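Local coordinates for protein putative isochorismatase hydrolase (Oleispira antarctica, PDB 3LQY) that probably acts as a hydrolase of the isochorismatase family, with an alpha/beta fold built around a six-stranded parallel sheet, at residues Asn17-Thr22 with Ala26-Val31; Pro67-Leu70 with Gly75-Ile78; Leu116-Ala121 with Ala129-Ala134; Thr150-Phe155 with Val160-Val165; Ala172-Phe175 with Asn179-Ser182. All coordinates share one frame; numbering follows the deposited sequence. Where two conformers were deposited one is given.

Contact 1 of 5, residues Asn17-Thr22 with Ala26-Val31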
loop_
_atom_site.group_PDB
_atom_site.type_symbol
_atom_site.label_atom_id
_atom_site.label_comp_id
_atom_site.label_asym_id
_atom_site.label_seq_id
_atom_site.Cartn_x
_atom_site.Cartn_y
_atom_site.Cartn_z
ATOM N N ASN A 17 6.134 9.626 -4.732
ATOM C CA ASN A 17 7.141 9.896 -5.740
ATOM C C ASN A 17 8.544 9.411 -5.445
ATOM O O ASN A 17 9.229 8.868 -6.333
ATOM C CB ASN A 17 7.196 11.403 -6.004
ATOM C CG ASN A 17 6.016 11.892 -6.835
ATOM O OD1 ASN A 17 5.528 11.185 -7.715
ATOM N ND2 ASN A 17 5.549 13.099 -6.548
ATOM N N ASP A 18 9.030 9.637 -4.228
ATOM C CA ASP A 18 10.415 9.156 -3.881
ATOM C C ASP A 18 10.732 7.684 -4.140
ATOM O O ASP A 18 11.913 7.293 -4.158
ATOM C CB ASP A 18 10.813 9.510 -2.428
ATOM C CG ASP A 18 11.251 10.971 -2.236
ATOM O OD1 ASP A 18 11.797 11.577 -3.183
ATOM O OD2 ASP A 18 11.028 11.541 -1.130
ATOM N N TYR A 19 9.694 6.879 -4.320
ATOM C CA TYR A 19 9.828 5.456 -4.607
ATOM C C TYR A 19 10.007 5.076 -6.055
ATOM O O TYR A 19 10.405 3.976 -6.356
ATOM C CB TYR A 19 8.627 4.673 -4.036
ATOM C CG TYR A 19 8.608 4.451 -2.527
ATOM C CD1 TYR A 19 9.773 4.490 -1.781
ATOM C CD2 TYR A 19 7.421 4.133 -1.879
ATOM C CE1 TYR A 19 9.771 4.187 -0.425
ATOM C CE2 TYR A 19 7.375 3.841 -0.496
ATOM C CZ TYR A 19 8.571 3.889 0.222
ATOM O OH TYR A 19 8.537 3.635 1.565
ATOM N N PHE A 20 9.822 6.008 -6.963
ATOM C CA PHE A 20 9.790 5.705 -8.386
ATOM C C PHE A 20 11.105 6.144 -9.021
ATOM O O PHE A 20 11.442 7.369 -9.042
ATOM C CB PHE A 20 8.677 6.541 -9.023
ATOM C CG PHE A 20 7.276 6.062 -8.717
ATOM C CD1 PHE A 20 6.540 5.442 -9.689
ATOM C CD2 PHE A 20 6.705 6.251 -7.445
ATOM C CE1 PHE A 20 5.206 5.029 -9.432
ATOM C CE2 PHE A 20 5.408 5.832 -7.157
ATOM C CZ PHE A 20 4.644 5.227 -8.152
ATOM N N SER A 21 11.829 5.227 -9.631
ATOM C CA SER A 21 13.078 5.621 -10.280
ATOM C C SER A 21 12.820 6.542 -11.503
ATOM O O SER A 21 13.719 7.305 -11.885
ATOM C CB SER A 21 13.884 4.427 -10.703
ATOM O OG SER A 21 13.125 3.627 -11.581
ATOM N N THR A 22 11.608 6.494 -12.077
ATOM C CA THR A 22 11.206 7.441 -13.134
ATOM C C THR A 22 10.922 8.842 -12.600
ATOM O O THR A 22 10.759 9.768 -13.407
ATOM C CB THR A 22 9.973 6.920 -13.954
ATOM O OG1 THR A 22 8.822 6.785 -13.101
ATOM C CG2 THR A 22 10.256 5.558 -14.618
ATOM N N ALA A 26 14.238 11.172 -7.132
ATOM C CA ALA A 26 13.615 10.205 -6.189
ATOM C C ALA A 26 14.664 9.868 -5.141
ATOM O O ALA A 26 15.781 9.509 -5.500
ATOM C CB ALA A 26 13.150 8.963 -6.935
ATOM N N LYS A 27 14.318 9.950 -3.846
ATOM C CA LYS A 27 15.318 9.727 -2.789
ATOM C C LYS A 27 15.380 8.276 -2.292
ATOM O O LYS A 27 16.266 7.929 -1.441
ATOM C CB LYS A 27 15.089 10.676 -1.593
ATOM C CG LYS A 27 15.323 12.217 -1.852
ATOM C CD LYS A 27 14.908 13.043 -0.626
ATOM C CE LYS A 27 15.002 14.582 -0.785
ATOM N NZ LYS A 27 13.781 15.242 -1.378
ATOM N N ASN A 28 14.476 7.415 -2.765
ATOM C CA ASN A 28 14.420 6.039 -2.237
ATOM C C ASN A 28 13.770 5.115 -3.267
ATOM O O ASN A 28 12.758 4.488 -2.973
ATOM C CB ASN A 28 13.650 6.015 -0.903
ATOM C CG ASN A 28 14.088 4.862 0.026
ATOM O OD1 ASN A 28 15.065 4.975 0.791
ATOM N ND2 ASN A 28 13.339 3.761 -0.025
ATOM N N PRO A 29 14.323 5.086 -4.503
ATOM C CA PRO A 29 13.736 4.356 -5.616
ATOM C C PRO A 29 13.688 2.881 -5.301
ATOM O O PRO A 29 14.651 2.347 -4.706
ATOM C CB PRO A 29 14.666 4.679 -6.804
ATOM C CG PRO A 29 15.949 5.021 -6.177
ATOM C CD PRO A 29 15.588 5.734 -4.892
ATOM N N LEU A 30 12.549 2.273 -5.616
ATOM C CA LEU A 30 12.335 0.846 -5.402
ATOM C C LEU A 30 12.393 0.156 -6.730
ATOM O O LEU A 30 12.421 0.807 -7.765
ATOM C CB LEU A 30 10.963 0.614 -4.802
ATOM C CG LEU A 30 10.649 1.372 -3.528
ATOM C CD1 LEU A 30 9.211 1.012 -3.109
ATOM C CD2 LEU A 30 11.618 1.085 -2.361
ATOM N N VAL A 31 12.375 -1.161 -6.692
ATOM C CA VAL A 31 12.410 -2.004 -7.883
ATOM C C VAL A 31 11.000 -2.267 -8.372
ATOM O O VAL A 31 10.179 -2.751 -7.618
ATOM C CB VAL A 31 13.094 -3.352 -7.586
ATOM C CG1 VAL A 31 12.930 -4.286 -8.763
ATOM C CG2 VAL A 31 14.567 -3.132 -7.232
HETATM O O HOH W 1 12.676 13.947 -3.920
HETATM O O HOH W 2 11.358 13.990 -0.033
HETATM O O HOH W 3 11.233 2.488 -9.747
#
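In the loop that joins strand 8-13 to helix 33-49 of the isochorismatase-type fold, a short 3-10 turn holding D18 and Y19 packs against A26-L30 as the chain doubles back. Two backbone bonds run between the arms: N28 N gives to D18 O at 2.9 Å, and L30 N gives to Y19 O at 2.8 Å with a nearly straight N-H angle of 167°. K27 N reaches D18 OD1 at 3.1 Å, coming from above the carboxylate, 55° out of its plane. The K27 ammonium lies too far from that carboxylate for a salt bridge. Two waters link them instead, one donating to each oxygen and both accepting from NZ, while OD2 also takes the F69 amide. L30 lays CD1 over one face of the Y19 ring, 3.5 Å from Y19 CG and offset toward the rim. At the ring edge, N28 O lies in plane, 3.2 Å from Y19 CD1. The A26 methyl sits close to F20 O, CB to O 3.1 Å. A third water joins S21 N to L30 O. Y19 and L30 both rest on A121 of strand 115-121, while F20 turns to T33 and A37 of helix 33-49 and stacks on H79.

Contact 2 of 5, residues Pro67-Leu70 with Gly75-Ile78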
loop_
_atom_site.group_PDB
_atom_site.type_symbol
_atom_site.label_atom_id
_atom_site.label_comp_id
_atom_site.label_asym_id
_atom_site.label_seq_id
_atom_site.Cartn_x
_atom_site.Cartn_y
_atom_site.Cartn_z
ATOM N N PRO A 67 15.727 11.042 5.320
ATOM C CA PRO A 67 16.357 10.496 4.118
ATOM C C PRO A 67 15.498 10.557 2.855
ATOM O O PRO A 67 16.036 10.683 1.763
ATOM C CB PRO A 67 16.620 9.030 4.489
ATOM C CG PRO A 67 15.586 8.736 5.501
ATOM C CD PRO A 67 15.407 9.977 6.292
ATOM N N PHE A 68 14.192 10.423 3.025
ATOM C CA PHE A 68 13.228 10.472 1.937
ATOM C C PHE A 68 11.902 10.850 2.566
ATOM O O PHE A 68 11.793 10.903 3.803
ATOM C CB PHE A 68 13.142 9.151 1.157
ATOM C CG PHE A 68 12.734 7.938 1.980
ATOM C CD1 PHE A 68 13.597 7.386 2.916
ATOM C CD2 PHE A 68 11.517 7.315 1.762
ATOM C CE1 PHE A 68 13.212 6.251 3.658
ATOM C CE2 PHE A 68 11.147 6.154 2.470
ATOM C CZ PHE A 68 11.974 5.657 3.421
ATOM N N PHE A 69 10.897 11.095 1.745
ATOM C CA PHE A 69 9.606 11.566 2.226
ATOM C C PHE A 69 9.745 12.735 3.185
ATOM O O PHE A 69 9.146 12.766 4.257
ATOM C CB PHE A 69 8.778 10.452 2.832
ATOM C CG PHE A 69 8.458 9.331 1.878
ATOM C CD1 PHE A 69 8.450 9.538 0.506
ATOM C CD2 PHE A 69 8.042 8.078 2.357
ATOM C CE1 PHE A 69 8.126 8.504 -0.361
ATOM C CE2 PHE A 69 7.724 7.070 1.476
ATOM C CZ PHE A 69 7.741 7.287 0.126
ATOM N N LEU A 70 10.471 13.748 2.717
ATOM C CA LEU A 70 10.681 14.940 3.509
ATOM C C LEU A 70 9.328 15.564 3.671
ATOM O O LEU A 70 8.501 15.512 2.760
ATOM C CB LEU A 70 11.681 15.883 2.862
ATOM C CG LEU A 70 13.141 15.570 3.220
ATOM C CD1 LEU A 70 13.603 14.226 2.669
ATOM C CD2 LEU A 70 14.050 16.656 2.721
ATOM N N GLY A 75 8.554 14.976 -3.146
ATOM C CA GLY A 75 8.978 13.577 -3.162
ATOM C C GLY A 75 8.045 12.714 -2.312
ATOM O O GLY A 75 7.912 11.487 -2.532
ATOM N N ALA A 76 7.365 13.370 -1.367
ATOM C CA ALA A 76 6.398 12.717 -0.453
ATOM C C ALA A 76 4.968 12.773 -0.951
ATOM O O ALA A 76 4.068 12.288 -0.283
ATOM C CB ALA A 76 6.459 13.355 0.930
ATOM N N LYS A 77 4.752 13.353 -2.115
ATOM C CA LYS A 77 3.417 13.418 -2.718
ATOM C C LYS A 77 3.093 12.083 -3.370
ATOM O O LYS A 77 3.985 11.427 -3.878
ATOM C CB LYS A 77 3.353 14.543 -3.769
ATOM C CG LYS A 77 3.460 15.922 -3.189
ATOM C CD LYS A 77 3.432 17.018 -4.323
ATOM C CE LYS A 77 3.545 18.413 -3.768
ATOM N NZ LYS A 77 3.716 19.388 -4.895
ATOM N N ILE A 78 1.809 11.705 -3.365
ATOM C CA ILE A 78 1.337 10.509 -4.068
ATOM C C ILE A 78 1.580 10.720 -5.559
ATOM O O ILE A 78 1.278 11.812 -6.134
ATOM C CB ILE A 78 -0.176 10.296 -3.882
ATOM C CG1 ILE A 78 -0.488 9.944 -2.433
ATOM C CG2 ILE A 78 -0.702 9.228 -4.863
ATOM C CD1 ILE A 78 -1.981 9.770 -2.154
#
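The F69 ring meets G75 at its edge, where the carbonyl oxygen of G75 lies near the ring plane, 3.6 Å from CD1 and 3.7 Å from CE1. One face is covered from within its own segment by F68, whose CD2 stands 3.5 Å above the plane and over the centre of the F69 ring. A76 CA approaches obliquely, 3.9 Å from F69 CD1. With chi1 at -60°, F69 CG lies opposite the carbonyl carbon and beside the backbone N, which brings the CD1 edge round to G75. The A76 methyl fills the angle beside the F69 backbone: its CB is 3.8 Å from F69 CA and 3.5 Å from L70 O. The backbone of F69 has positive phi and psi, and the chain turns sharply there. Outside the pair, Y19 packs edge-to-face with the F69 ring, A76 O accepts from Q16 NE2 and R58 NH1, and L70 O accepts from S73 OG. No hydrogen bond links the two segments, so the contact depends on shape. At the ring, the polar element is the G75 carbonyl against its edge, probably mildly attractive because aromatic C-H groups carry partial positive charge, and that oxygen also bonds to the D18 amide.

Contact 3 of 5, residues Leu116-Ala121 with Ala129-Ala134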
loop_
_atom_site.group_PDB
_atom_site.type_symbol
_atom_site.label_atom_id
_atom_site.label_comp_id
_atom_site.label_asym_id
_atom_site.label_seq_id
_atom_site.Cartn_x
_atom_site.Cartn_y
_atom_site.Cartn_z
ATOM N N LEU A 116 -10.195 -5.520 3.370
ATOM C CA LEU A 116 -9.212 -4.627 2.750
ATOM C C LEU A 116 -8.549 -5.311 1.563
ATOM O O LEU A 116 -8.278 -6.513 1.587
ATOM C CB LEU A 116 -8.130 -4.226 3.745
ATOM C CG LEU A 116 -8.555 -3.519 5.027
ATOM C CD1 LEU A 116 -7.361 -3.322 5.963
ATOM C CD2 LEU A 116 -9.250 -2.224 4.748
ATOM N N VAL A 117 -8.287 -4.526 0.518
ATOM C CA VAL A 117 -7.431 -4.963 -0.592
ATOM C C VAL A 117 -6.234 -4.023 -0.556
ATOM O O VAL A 117 -6.411 -2.812 -0.625
ATOM C CB VAL A 117 -8.135 -4.887 -1.955
ATOM C CG1 VAL A 117 -7.123 -5.114 -3.096
ATOM C CG2 VAL A 117 -9.244 -5.910 -2.033
ATOM N N ILE A 118 -5.040 -4.597 -0.378
ATOM C CA ILE A 118 -3.828 -3.825 -0.032
ATOM C C ILE A 118 -2.866 -3.774 -1.190
ATOM O O ILE A 118 -2.570 -4.802 -1.804
ATOM C CB ILE A 118 -3.166 -4.431 1.215
ATOM C CG1 ILE A 118 -4.060 -4.152 2.437
ATOM C CG2 ILE A 118 -1.761 -3.907 1.432
ATOM C CD1 ILE A 118 -3.890 -5.181 3.595
ATOM N N VAL A 119 -2.407 -2.566 -1.510
ATOM C CA VAL A 119 -1.427 -2.356 -2.561
ATOM C C VAL A 119 -0.448 -1.286 -2.056
ATOM O O VAL A 119 -0.721 -0.577 -1.091
ATOM C CB VAL A 119 -2.100 -1.956 -3.907
ATOM C CG1 VAL A 119 -3.239 -2.960 -4.270
ATOM C CG2 VAL A 119 -2.593 -0.487 -3.884
ATOM N N GLY A 120 0.696 -1.186 -2.694
ATOM C CA GLY A 120 1.646 -0.140 -2.319
ATOM C C GLY A 120 3.051 -0.622 -1.972
ATOM O O GLY A 120 3.539 -1.588 -2.528
ATOM N N ALA A 121 3.689 0.070 -1.051
ATOM C CA ALA A 121 5.137 -0.073 -0.851
ATOM C C ALA A 121 5.489 0.322 0.586
ATOM O O ALA A 121 4.793 1.144 1.175
ATOM C CB ALA A 121 5.893 0.791 -1.851
ATOM N N ALA A 129 3.686 -4.836 7.561
ATOM C CA ALA A 129 3.155 -4.276 8.816
ATOM C C ALA A 129 1.658 -4.068 8.782
ATOM O O ALA A 129 0.974 -4.401 9.711
ATOM C CB ALA A 129 3.834 -2.903 9.169
ATOM N N VAL A 130 1.145 -3.444 7.724
ATOM C CA VAL A 130 -0.288 -3.135 7.739
ATOM C C VAL A 130 -1.137 -4.393 7.590
ATOM O O VAL A 130 -2.236 -4.470 8.163
ATOM C CB VAL A 130 -0.704 -2.048 6.665
ATOM C CG1 VAL A 130 -0.683 -2.598 5.256
ATOM C CG2 VAL A 130 -2.079 -1.512 6.994
ATOM N N THR A 131 -0.676 -5.350 6.799
ATOM C CA THR A 131 -1.461 -6.548 6.581
ATOM C C THR A 131 -1.594 -7.341 7.885
ATOM O O THR A 131 -2.691 -7.753 8.273
ATOM C CB THR A 131 -0.854 -7.428 5.487
ATOM O OG1 THR A 131 -0.690 -6.630 4.304
ATOM C CG2 THR A 131 -1.760 -8.591 5.175
ATOM N N ARG A 132 -0.489 -7.513 8.586
ATOM C CA ARG A 132 -0.487 -8.263 9.850
ATOM C C ARG A 132 -1.212 -7.508 10.924
ATOM O O ARG A 132 -1.967 -8.111 11.689
ATOM C CB ARG A 132 0.942 -8.532 10.291
ATOM C CG ARG A 132 1.653 -9.440 9.343
ATOM C CD ARG A 132 3.007 -9.832 9.920
ATOM N NE ARG A 132 3.805 -10.607 8.989
ATOM C CZ ARG A 132 4.442 -11.755 9.240
ATOM N NH1 ARG A 132 4.358 -12.382 10.426
ATOM N NH2 ARG A 132 5.142 -12.295 8.276
ATOM N N ALA A 133 -1.064 -6.178 10.958
ATOM C CA ALA A 133 -1.793 -5.389 11.948
ATOM C C ALA A 133 -3.310 -5.459 11.706
ATOM O O ALA A 133 -4.104 -5.602 12.664
ATOM C CB ALA A 133 -1.303 -3.935 11.961
ATOM N N ALA A 134 -3.702 -5.362 10.430
ATOM C CA ALA A 134 -5.112 -5.366 10.049
ATOM C C ALA A 134 -5.783 -6.710 10.337
ATOM O O ALA A 134 -6.867 -6.746 10.891
ATOM C CB ALA A 134 -5.291 -4.982 8.577
#
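Strand 116-121 and helix 129-134 run nearly antiparallel, 161° between their directions with the axes 10.0 Å apart, and L116 and I118 span the gap to V130, T131 and A134. L116 meets the A134 methyl through its CD1, 3.7 Å from A134 CB. I118 meets two helix residues. Its CG2 faces V130 CG1 tip to tip, 4.2 Å away, and also lies near T131 OG1; a chi1 of 73° turns that V130 methyl between its own backbone N and carbonyl carbon. I118 CD1 passes across T131 and comes to 3.6 Å from T131 OG1, whose hydrogen bond goes to I127 O one turn earlier. The I118 methyl thus lies against the hydroxyl as plain packing. Cutting I118 back to alanine removes CG2 and CD1, and would probably leave V130 CG1 without its mate across the gap and open a space beside T131. The stretch joining the segments carries C126, found here oxidised to 3-sulfinoalanine. Strand 115-121, helix 128-137 and strand 140-149 form a beta-alpha-beta crossover: L116 and I118 bond through their backbones to 140-149, T131 and A134 lean on V143 and C141 of that strand, and V117 bonds to strand 8-13 on the other side of strand 115-121.

Contact 4 of 5, residues Thr150-Phe155 with Val160-Val165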
loop_
_atom_site.group_PDB
_atom_site.type_symbol
_atom_site.label_atom_id
_atom_site.label_comp_id
_atom_site.label_asym_id
_atom_site.label_seq_id
_atom_site.Cartn_x
_atom_site.Cartn_y
_atom_site.Cartn_z
ATOM N N THR A 150 9.164 -3.503 -3.595
ATOM C CA THR A 150 10.184 -3.449 -2.565
ATOM C C THR A 150 11.534 -3.190 -3.265
ATOM O O THR A 150 11.591 -2.658 -4.373
ATOM C CB THR A 150 10.152 -4.779 -1.666
ATOM O OG1 THR A 150 11.081 -4.716 -0.575
ATOM C CG2 THR A 150 10.389 -6.031 -2.509
ATOM N N LEU A 151 12.617 -3.530 -2.590
ATOM C CA LEU A 151 13.951 -3.337 -3.077
ATOM C C LEU A 151 14.899 -4.452 -2.615
ATOM O O LEU A 151 14.545 -5.339 -1.798
ATOM C CB LEU A 151 14.484 -1.965 -2.629
ATOM C CG LEU A 151 14.271 -1.556 -1.152
ATOM C CD1 LEU A 151 14.858 -2.427 -0.093
ATOM C CD2 LEU A 151 14.887 -0.135 -1.066
ATOM N N ASP A 152 16.116 -4.398 -3.135
ATOM C CA ASP A 152 17.121 -5.366 -2.786
ATOM C C ASP A 152 17.530 -5.138 -1.323
ATOM O O ASP A 152 17.759 -3.982 -0.918
ATOM C CB ASP A 152 18.380 -5.224 -3.658
ATOM C CG ASP A 152 18.172 -5.585 -5.122
ATOM O OD1 ASP A 152 17.089 -6.031 -5.522
ATOM O OD2 ASP A 152 19.119 -5.361 -5.919
ATOM N N LEU A 153 17.663 -6.244 -0.548
ATOM C CA LEU A 153 18.111 -6.161 0.854
ATOM C C LEU A 153 19.415 -6.905 1.055
ATOM O O LEU A 153 19.735 -7.827 0.307
ATOM C CB LEU A 153 17.043 -6.697 1.816
ATOM C CG LEU A 153 15.741 -5.886 1.901
ATOM C CD1 LEU A 153 14.807 -6.578 2.862
ATOM C CD2 LEU A 153 15.985 -4.447 2.333
ATOM N N GLU A 154 20.179 -6.489 2.062
ATOM C CA GLU A 154 21.402 -7.188 2.444
ATOM C C GLU A 154 21.367 -7.437 3.949
ATOM O O GLU A 154 20.876 -6.601 4.744
ATOM C CB GLU A 154 22.662 -6.400 2.017
ATOM C CG GLU A 154 23.986 -7.084 2.303
ATOM C CD GLU A 154 24.586 -6.686 3.655
ATOM O OE1 GLU A 154 24.011 -5.781 4.325
ATOM O OE2 GLU A 154 25.652 -7.246 4.022
ATOM N N PHE A 155 21.872 -8.587 4.338
ATOM C CA PHE A 155 22.016 -8.856 5.733
ATOM C C PHE A 155 23.230 -9.741 6.001
ATOM O O PHE A 155 23.347 -10.852 5.454
ATOM C CB PHE A 155 20.754 -9.513 6.322
ATOM C CG PHE A 155 20.895 -9.822 7.762
ATOM C CD1 PHE A 155 20.906 -8.798 8.693
ATOM C CD2 PHE A 155 21.039 -11.139 8.208
ATOM C CE1 PHE A 155 21.078 -9.067 10.051
ATOM C CE2 PHE A 155 21.208 -11.423 9.570
ATOM C CZ PHE A 155 21.202 -10.386 10.496
ATOM N N VAL A 160 19.792 -10.194 -0.917
ATOM C CA VAL A 160 18.596 -10.856 -1.424
ATOM C C VAL A 160 17.995 -9.878 -2.468
ATOM O O VAL A 160 17.573 -8.783 -2.116
ATOM C CB VAL A 160 17.550 -11.065 -0.306
ATOM C CG1 VAL A 160 16.388 -11.927 -0.809
ATOM C CG2 VAL A 160 18.204 -11.700 0.950
ATOM N N PRO A 161 17.942 -10.283 -3.742
ATOM C CA PRO A 161 17.342 -9.382 -4.727
ATOM C C PRO A 161 15.873 -9.119 -4.394
ATOM O O PRO A 161 15.234 -9.919 -3.682
ATOM C CB PRO A 161 17.444 -10.179 -6.018
ATOM C CG PRO A 161 18.470 -11.205 -5.771
ATOM C CD PRO A 161 18.417 -11.535 -4.363
ATOM N N ALA A 162 15.370 -7.994 -4.878
ATOM C CA ALA A 162 13.995 -7.574 -4.662
ATOM C C ALA A 162 12.956 -8.629 -5.029
ATOM O O ALA A 162 11.966 -8.783 -4.340
ATOM C CB ALA A 162 13.726 -6.222 -5.466
ATOM N N ALA A 163 13.168 -9.389 -6.091
ATOM C CA ALA A 163 12.170 -10.418 -6.463
ATOM C C ALA A 163 12.021 -11.484 -5.363
ATOM O O ALA A 163 10.922 -12.056 -5.148
ATOM C CB ALA A 163 12.552 -11.074 -7.748
ATOM N N GLN A 164 13.137 -11.767 -4.691
ATOM C CA GLN A 164 13.147 -12.780 -3.652
ATOM C C GLN A 164 12.651 -12.232 -2.331
ATOM O O GLN A 164 11.963 -12.948 -1.595
ATOM C CB GLN A 164 14.504 -13.416 -3.532
ATOM C CG GLN A 164 14.662 -14.518 -4.589
ATOM C CD GLN A 164 15.923 -15.278 -4.397
ATOM O OE1 GLN A 164 16.907 -14.707 -3.933
ATOM N NE2 GLN A 164 15.930 -16.567 -4.762
ATOM N N VAL A 165 12.941 -10.959 -2.060
ATOM C CA VAL A 165 12.391 -10.291 -0.887
ATOM C C VAL A 165 10.868 -10.347 -0.972
ATOM O O VAL A 165 10.175 -10.848 -0.058
ATOM C CB VAL A 165 12.885 -8.877 -0.802
ATOM C CG1 VAL A 165 12.121 -8.060 0.289
ATOM C CG2 VAL A 165 14.490 -8.831 -0.696
#
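V165 packs against T150, L151 and L153 through both its methyls. Its CB stands 4.0 Å from L151 O. With chi1 at 170°, CG1 lies opposite the backbone N and crosses T150, 3.6 Å from OG1 and 3.9 Å from CG2 of that threonine; CG1 also reaches L153 CD1. CG2 sits 3.7 Å from L151 O, and the L153 side chain crosses V165 at about a right angle. Trimming V165 to an alanine takes away both methyls and would probably open a gap beside T150 OG1 and L153 CD1. L153 and V160 lie in the antiparallel hairpin of strands 153-155 and 158-160, which runs directly into helix 162-173. They form a hydrogen-bonded pair, with L153 N to V160 O at 3.0 Å and V160 N to L153 O at 2.7 Å. P161 is the N-cap of the helix. Beside it, D152 OD1 takes the A162 amide at 2.7 Å on its anti side, 30° out of the carboxylate plane, where the helix start would probably favour its negative charge.

Contact 5 of 5, residues Ala172-Phe175 with Asn179-Ser182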
loop_
_atom_site.group_PDB
_atom_site.type_symbol
_atom_site.label_atom_id
_atom_site.label_comp_id
_atom_site.label_asym_id
_atom_site.label_seq_id
_atom_site.Cartn_x
_atom_site.Cartn_y
_atom_site.Cartn_z
ATOM N N ALA A 172 4.856 -15.455 2.992
ATOM C CA ALA A 172 4.613 -15.409 4.432
ATOM C C ALA A 172 3.171 -14.947 4.677
ATOM O O ALA A 172 2.435 -15.577 5.458
ATOM C CB ALA A 172 5.585 -14.483 5.125
ATOM N N LEU A 173 2.740 -13.905 3.968
ATOM C CA LEU A 173 1.396 -13.332 4.154
ATOM C C LEU A 173 0.283 -14.254 3.601
ATOM O O LEU A 173 -0.808 -14.302 4.152
ATOM C CB LEU A 173 1.275 -11.936 3.568
ATOM C CG LEU A 173 2.095 -10.772 4.166
ATOM C CD1 LEU A 173 1.960 -9.481 3.300
ATOM C CD2 LEU A 173 1.733 -10.531 5.619
ATOM N N SER A 174 0.557 -14.978 2.523
ATOM C CA SER A 174 -0.470 -15.784 1.856
ATOM C C SER A 174 -1.028 -16.876 2.805
ATOM O O SER A 174 -0.288 -17.525 3.478
ATOM C CB SER A 174 0.139 -16.324 0.563
ATOM O OG SER A 174 -0.633 -17.325 -0.053
ATOM N N PHE A 175 -2.362 -16.955 2.901
ATOM C CA PHE A 175 -3.153 -17.763 3.838
ATOM C C PHE A 175 -3.028 -17.473 5.340
ATOM O O PHE A 175 -4.046 -17.544 6.084
ATOM C CB PHE A 175 -2.909 -19.251 3.564
ATOM C CG PHE A 175 -3.213 -19.614 2.155
ATOM C CD1 PHE A 175 -2.196 -19.780 1.226
ATOM C CD2 PHE A 175 -4.533 -19.712 1.742
ATOM C CE1 PHE A 175 -2.493 -20.076 -0.092
ATOM C CE2 PHE A 175 -4.832 -20.039 0.438
ATOM C CZ PHE A 175 -3.805 -20.209 -0.486
ATOM N N ASN A 179 -5.484 -13.231 1.611
ATOM C CA ASN A 179 -5.559 -13.685 0.216
ATOM C C ASN A 179 -4.632 -12.859 -0.686
ATOM O O ASN A 179 -4.903 -11.707 -0.981
ATOM C CB ASN A 179 -6.999 -13.614 -0.351
ATOM C CG ASN A 179 -7.092 -14.187 -1.763
ATOM O OD1 ASN A 179 -6.446 -15.193 -2.063
ATOM N ND2 ASN A 179 -7.897 -13.559 -2.630
ATOM N N VAL A 180 -3.583 -13.512 -1.164
ATOM C CA VAL A 180 -2.569 -12.924 -2.014
ATOM C C VAL A 180 -2.864 -13.415 -3.420
ATOM O O VAL A 180 -2.919 -14.630 -3.698
ATOM C CB VAL A 180 -1.143 -13.299 -1.571
ATOM C CG1 VAL A 180 -0.092 -12.722 -2.510
ATOM C CG2 VAL A 180 -0.887 -12.838 -0.096
ATOM N N ALA A 181 -3.122 -12.465 -4.301
ATOM C CA ALA A 181 -3.598 -12.754 -5.627
ATOM C C ALA A 181 -3.239 -11.585 -6.541
ATOM O O ALA A 181 -2.834 -10.517 -6.065
ATOM C CB ALA A 181 -5.101 -12.942 -5.581
ATOM N N SER A 182 -3.398 -11.794 -7.846
ATOM C CA SER A 182 -3.094 -10.779 -8.865
ATOM C C SER A 182 -4.127 -9.659 -8.807
ATOM O O SER A 182 -5.281 -9.884 -8.424
ATOM C CB SER A 182 -3.128 -11.457 -10.258
ATOM O OG SER A 182 -3.050 -10.544 -11.315
HETATM O O HOH W 4 -3.146 -16.649 -0.834
#
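L173, at the end of helix 162-173, brings its CB to 4.3 Å from V180 CG2, the methyl that makes most of the strand's packing. S174 follows as the first residue to leave helical backbone angles, and it is the more closely packed: V180 CG2 lies 3.6 Å from S174 CA and 3.7 Å from S174 CB. With chi1 at 168°, the S174 hydroxyl lies opposite its own backbone N and away from that methyl. There OG is 2.7 Å from a water, which accepts from V180 N at 3.2 Å and so bridges hydroxyl and strand backbone. The same water lies over the F175 ring, 3.5 Å above its plane and displaced toward the rim. L173 also touches T131 and R132 of helix 128-137, while N179 and A181 bond through their backbones to strand 140-149. The chain thus leaves the helix and enters strand 179-181, an edge strand of the parallel sheet in this chain, the last step of a beta-alpha-beta crossover from 140-149 to 179-181.

The five contacts follow one another along the chain, each closing before the next opens, and all lie within the isochorismatase domain. Contacts 1 and 2 touch, their centres 10 Å apart. Contact 1 also meets contact 4 through the V31 to T150 backbone bond and contact 3 through A121, so the loop of contact 1 meets parts of the chain far apart in sequence. Contacts 3 and 5, with centres 11 Å apart, reach the same parallel sheet, and their helices pack together. Contacts 4 and 5 both use helix 162-173. Contacts 2 and 5 fall on opposite sides of the chain's centre, about 28 Å between centres. Contacts 1, 2 and 4 are made largely of loops and turns, whereas 3 and 5 join helices to the central sheet.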